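Local atomic coordinates of mbDLG-3 protein (Monosiga brevicollis, PDB entry 6X1N), a protein that probably binds short peptide motifs of partner proteins, possibly including kinases, through this PDZ domain of a longer Dlg-like scaffold. Residues G33-S41 with L69-A77. Sequence-based numbering, arbitrary orientation.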
ATOM      1  N   GLY A  33      -2.649 -17.678 -10.814  1.00 24.68           N
ATOM      2  CA  GLY A  33      -2.742 -16.778 -11.946  1.00 25.15           C
ATOM      3  C   GLY A  33      -3.552 -15.522 -11.710  1.00 24.98           C
ATOM      4  O   GLY A  33      -3.555 -14.638 -12.575  1.00 23.43           O
ATOM      5  N   GLU A  34      -4.242 -15.405 -10.568  1.00 18.93           N
ATOM      6  CA  GLU A  34      -5.016 -14.198 -10.312  1.00 14.95           C
ATOM      7  C   GLU A  34      -4.206 -13.222  -9.464  1.00 15.39           C
ATOM      8  O   GLU A  34      -3.489 -13.640  -8.551  1.00 17.66           O
ATOM      9  CB  GLU A  34      -6.300 -14.539  -9.569  1.00 17.33           C
ATOM     10  CG  GLU A  34      -7.272 -15.378 -10.374  1.00 23.50           C
ATOM     11  CD  GLU A  34      -7.681 -14.703 -11.668  1.00 31.13           C
ATOM     12  OE1 GLU A  34      -7.849 -15.412 -12.681  1.00 41.19           O
ATOM     13  OE2 GLU A  34      -7.836 -13.461 -11.672  1.00 30.83           O
ATOM     14  N   PRO A  35      -4.301 -11.923  -9.727  1.00 13.01           N
ATOM     15  CA  PRO A  35      -3.556 -10.960  -8.913  1.00 12.71           C
ATOM     16  C   PRO A  35      -4.116 -10.897  -7.503  1.00 11.67           C
ATOM     17  O   PRO A  35      -5.317 -11.050  -7.267  1.00 13.43           O
ATOM     18  CB  PRO A  35      -3.758  -9.633  -9.649  1.00 15.86           C
ATOM     19  CG  PRO A  35      -5.018  -9.823 -10.430  1.00 15.38           C
ATOM     20  CD  PRO A  35      -5.070 -11.275 -10.803  1.00 15.10           C
ATOM     21  N   VAL A  36      -3.215 -10.683  -6.553  1.00 10.63           N
ATOM     22  CA  VAL A  36      -3.576 -10.650  -5.145  1.00 10.87           C
ATOM     23  C   VAL A  36      -2.542  -9.788  -4.438  1.00  8.35           C
ATOM     24  O   VAL A  36      -1.389  -9.687  -4.871  1.00  9.06           O
ATOM     25  CB  VAL A  36      -3.670 -12.095  -4.589  1.00 10.43           C
ATOM     26  CG1 VAL A  36      -2.330 -12.800  -4.696  1.00 10.28           C
ATOM     27  CG2 VAL A  36      -4.208 -12.135  -3.168  1.00 11.55           C
ATOM     28  N   GLY A  37      -2.964  -9.155  -3.356  1.00  8.36           N
ATOM     29  CA  GLY A  37      -2.126  -8.225  -2.625  1.00  9.33           C
ATOM     30  C   GLY A  37      -2.553  -6.784  -2.850  1.00  7.13           C
ATOM     31  O   GLY A  37      -3.247  -6.442  -3.810  1.00  8.85           O
ATOM     32  N   ILE A  38      -2.144  -5.934  -1.924  1.00  5.98           N
ATOM     33  CA  ILE A  38      -2.442  -4.506  -1.963  1.00  6.53           C
ATOM     34  C   ILE A  38      -1.219  -3.782  -2.498  1.00  6.47           C
ATOM     35  O   ILE A  38      -0.089  -4.087  -2.098  1.00  6.83           O
ATOM     36  CB  ILE A  38      -2.783  -4.008  -0.548  1.00  6.23           C
ATOM     37  CG1 ILE A  38      -4.007  -4.749   0.005  1.00  7.94           C
ATOM     38  CG2 ILE A  38      -2.992  -2.490  -0.550  1.00  8.11           C
ATOM     39  CD1 ILE A  38      -5.232  -4.637  -0.879  1.00  8.26           C
ATOM     40  N   PHE A  39      -1.433  -2.817  -3.395  1.00  6.83           N
ATOM     41  CA  PHE A  39      -0.349  -2.108  -4.065  1.00  6.14           C
ATOM     42  C   PHE A  39      -0.545  -0.603  -4.023  1.00  6.66           C
ATOM     43  O   PHE A  39      -1.674  -0.113  -4.019  1.00  8.26           O
ATOM     44  CB  PHE A  39      -0.240  -2.566  -5.517  1.00  6.87           C
ATOM     45  CG  PHE A  39       0.398  -3.898  -5.639  1.00  7.37           C
ATOM     46  CD1 PHE A  39      -0.305  -5.041  -5.328  1.00  8.59           C
ATOM     47  CD2 PHE A  39       1.724  -4.006  -5.994  1.00  9.03           C
ATOM     48  CE1 PHE A  39       0.310  -6.270  -5.387  1.00 10.41           C
ATOM     49  CE2 PHE A  39       2.331  -5.233  -6.067  1.00 10.36           C
ATOM     50  CZ  PHE A  39       1.638  -6.355  -5.755  1.00 10.27           C
ATOM     51  N   ILE A  40       0.566   0.125  -4.005  1.00  6.98           N
ATOM     52  CA  ILE A  40       0.532   1.568  -4.216  1.00  6.91           C
ATOM     53  C   ILE A  40       0.314   1.811  -5.700  1.00  7.56           C
ATOM     54  O   ILE A  40       1.110   1.355  -6.531  1.00  8.51           O
ATOM     55  CB  ILE A  40       1.837   2.216  -3.750  1.00  7.66           C
ATOM     56  CG1 ILE A  40       2.141   1.858  -2.293  1.00 11.44           C
ATOM     57  CG2 ILE A  40       1.790   3.719  -4.014  1.00  8.50           C
ATOM     58  CD1 ILE A  40       1.417   2.632  -1.284  1.00 15.53           C
ATOM     59  N   SER A  41      -0.762   2.516  -6.041  1.00  7.57           N
ATOM     60  CA  SER A  41      -1.081   2.805  -7.432  1.00  9.15           C
ATOM     61  C   SER A  41      -0.766   4.234  -7.862  1.00  8.81           C
ATOM     62  O   SER A  41      -0.822   4.513  -9.062  1.00 11.09           O
ATOM     63  CB  SER A  41      -2.558   2.493  -7.717  1.00 10.58           C
ATOM     64  OG  SER A  41      -3.391   3.194  -6.809  1.00  9.87           O
ATOM     65  N   LEU A  69      -1.712  -7.545   5.101  1.00  8.30           N
ATOM     66  CA  LEU A  69      -2.564  -7.263   3.952  1.00  7.36           C
ATOM     67  C   LEU A  69      -2.382  -8.248   2.798  1.00  7.48           C
ATOM     68  O   LEU A  69      -2.820  -7.961   1.680  1.00  7.55           O
ATOM     69  CB  LEU A  69      -2.368  -5.827   3.468  1.00  8.54           C
ATOM     70  CG  LEU A  69      -2.703  -4.735   4.481  1.00  7.87           C
ATOM     71  CD1 LEU A  69      -2.510  -3.364   3.843  1.00  9.40           C
ATOM     72  CD2 LEU A  69      -4.116  -4.877   5.013  1.00 11.43           C
ATOM     73  N   ALA A  70      -1.780  -9.417   3.044  1.00  7.28           N
ATOM     74  CA  ALA A  70      -1.519 -10.338   1.942  1.00  7.28           C
ATOM     75  C   ALA A  70      -2.788 -10.675   1.171  1.00  8.14           C
ATOM     76  O   ALA A  70      -2.760 -10.804  -0.061  1.00  8.54           O
ATOM     77  CB  ALA A  70      -0.862 -11.618   2.467  1.00  8.86           C
ATOM     78  N   LEU A  71      -3.909 -10.848   1.880  1.00  8.29           N
ATOM     79  CA  LEU A  71      -5.154 -11.304   1.276  1.00  8.51           C
ATOM     80  C   LEU A  71      -6.250 -10.249   1.342  1.00  7.69           C
ATOM     81  O   LEU A  71      -7.422 -10.570   1.133  1.00  8.39           O
ATOM     82  CB  LEU A  71      -5.634 -12.603   1.931  1.00  9.93           C
ATOM     83  CG  LEU A  71      -4.666 -13.789   1.969  1.00  9.15           C
ATOM     84  CD1 LEU A  71      -5.352 -14.974   2.650  1.00 11.95           C
ATOM     85  CD2 LEU A  71      -4.249 -14.158   0.574  1.00 11.72           C
ATOM     86  N   ALA A  72      -5.899  -8.999   1.629  1.00  7.63           N
ATOM     87  CA  ALA A  72      -6.907  -7.966   1.804  1.00  6.90           C
ATOM     88  C   ALA A  72      -7.549  -7.610   0.468  1.00  7.09           C
ATOM     89  O   ALA A  72      -6.909  -7.639  -0.581  1.00  7.46           O
ATOM     90  CB  ALA A  72      -6.283  -6.720   2.429  1.00  9.11           C
ATOM     91  N   SER A  73      -8.833  -7.261   0.512  1.00  6.61           N
ATOM     92  CA  SER A  73      -9.457  -6.640  -0.650  1.00  6.56           C
ATOM     93  C   SER A  73      -9.063  -5.164  -0.733  1.00  6.60           C
ATOM     94  O   SER A  73      -8.647  -4.557   0.252  1.00  6.38           O
ATOM     95  CB  SER A  73     -10.980  -6.711  -0.529  1.00  7.27           C
ATOM     96  OG  SER A  73     -11.390  -5.983   0.610  1.00  7.15           O
ATOM     97  N   TYR A  74      -9.276  -4.575  -1.914  1.00  6.68           N
ATOM     98  CA  TYR A  74      -9.190  -3.124  -2.029  1.00  7.12           C
ATOM     99  C   TYR A  74     -10.044  -2.452  -0.968  1.00  7.66           C
ATOM    100  O   TYR A  74      -9.575  -1.575  -0.243  1.00  7.37           O
ATOM    101  CB  TYR A  74      -9.654  -2.661  -3.407  1.00  8.37           C
ATOM    102  CG  TYR A  74      -9.916  -1.175  -3.364  1.00  7.76           C
ATOM    103  CD1 TYR A  74      -8.856  -0.282  -3.336  1.00  8.51           C
ATOM    104  CD2 TYR A  74     -11.216  -0.660  -3.274  1.00  8.67           C
ATOM    105  CE1 TYR A  74      -9.070   1.085  -3.251  1.00  7.39           C
ATOM    106  CE2 TYR A  74     -11.441   0.705  -3.175  1.00  8.75           C
ATOM    107  CZ  TYR A  74     -10.364   1.565  -3.177  1.00  8.03           C
ATOM    108  OH  TYR A  74     -10.580   2.922  -3.086  1.00 10.17           O
ATOM    109  N   ARG A  75     -11.310  -2.858  -0.866  1.00  7.38           N
ATOM    110  CA  ARG A  75     -12.215  -2.191   0.063  1.00  9.45           C
ATOM    111  C   ARG A  75     -11.679  -2.248   1.485  1.00  8.92           C
ATOM    112  O   ARG A  75     -11.746  -1.257   2.224  1.00 10.51           O
ATOM    113  CB  ARG A  75     -13.599  -2.834  -0.009  1.00 12.55           C
ATOM    114  CG  ARG A  75     -14.711  -1.991   0.589  1.00 19.09           C
ATOM    115  CD  ARG A  75     -15.219  -0.985  -0.432  1.00 20.10           C
ATOM    116  NE  ARG A  75     -16.028  -1.612  -1.472  1.00 23.14           N
ATOM    117  CZ  ARG A  75     -16.507  -0.969  -2.530  1.00 17.00           C
ATOM    118  NH1 ARG A  75     -16.249   0.322  -2.698  1.00 20.21           N
ATOM    119  NH2 ARG A  75     -17.248  -1.620  -3.418  1.00 20.15           N
ATOM    120  N   GLN A  76     -11.154  -3.409   1.891  1.00  7.69           N
ATOM    121  CA  GLN A  76     -10.612  -3.556   3.238  1.00  8.82           C
ATOM    122  C   GLN A  76      -9.444  -2.605   3.477  1.00  7.52           C
ATOM    123  O   GLN A  76      -9.372  -1.941   4.518  1.00  9.26           O
ATOM    124  CB  GLN A  76     -10.174  -5.002   3.444  1.00  8.56           C
ATOM    125  CG  GLN A  76      -9.569  -5.286   4.803  1.00  9.26           C
ATOM    126  CD  GLN A  76      -8.836  -6.607   4.829  1.00  8.88           C
ATOM    127  OE1 GLN A  76      -9.165  -7.524   4.079  1.00 10.96           O
ATOM    128  NE2 GLN A  76      -7.804  -6.694   5.665  1.00 11.64           N
ATOM    129  N   ALA A  77      -8.509  -2.530   2.521  1.00  8.01           N
ATOM    130  CA  ALA A  77      -7.348  -1.655   2.682  1.00  7.92           C
ATOM    131  C   ALA A  77      -7.750  -0.185   2.683  1.00  8.48           C
ATOM    132  O   ALA A  77      -7.259   0.601   3.505  1.00  9.24           O
ATOM    133  CB  ALA A  77      -6.317  -1.930   1.584  1.00  8.96           C
TER
HETATM  134  O   HOH W   1      -5.466  -9.690  -1.776  1.00 15.44           O
HETATM  135  O   HOH W   2      -0.523  -7.056   0.187  1.00  7.63           O
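In this PDZ domain the turn that leads into helix 74-82 packs against strand 38-43, and Ile38 makes most of the contact. With CG1 beside the backbone N (chi1 -60°), its CG1-CD1 arm spans Leu69, Ala72 and Ser73. Ile38 CG1 lies 3.9 Å from Ala72 CB and 4.0 Å from Leu69 CB. The terminal CD1 of Ile38 packs against the carbonyl oxygens of Ala72 and Ser73, with Ala72 O at 3.5 Å. Both branches meet at one methyl: Ile38 CD1 lies 3.8 Å from Ala77 CB, and Ile38 CG2 reaches it too. Replacing Ile38 with an alanine would probably leave Ala77 CB and the inner face of the turn without their apolar partner and open a gap under the helix start.

Ser73 is the N-cap residue: its OG accepts from Gln76 N at 2.9 Å, while residues 69 to 72 form a type I turn. The polar backbone is bridged by water. One water accepts from Ile38 N and donates to Leu69 O, both at 2.9 Å; a second accepts from Gly37 N at 3.0 Å and lies within bonding distance of Ala72 O, with a weak link to Ala70 O. Farther out, Val36 CG2 rests near Ala70 O and, more loosely, Leu71 CD2.

In the PDZ fold the peptide groove lies between strand 19-22 and helix 74-82, so this contact, which sets the start of that helix against the neighbouring strand, probably bears on the groove's shape. Ile38 is tied by backbone bonds to Ile61 of strand 59-64, whose side chain also touches Leu69. Phe39 turns to Met99 of helix 97-102, and Tyr74 leans on Leu21 of strand 19-22, a strand that pairs with 38-43.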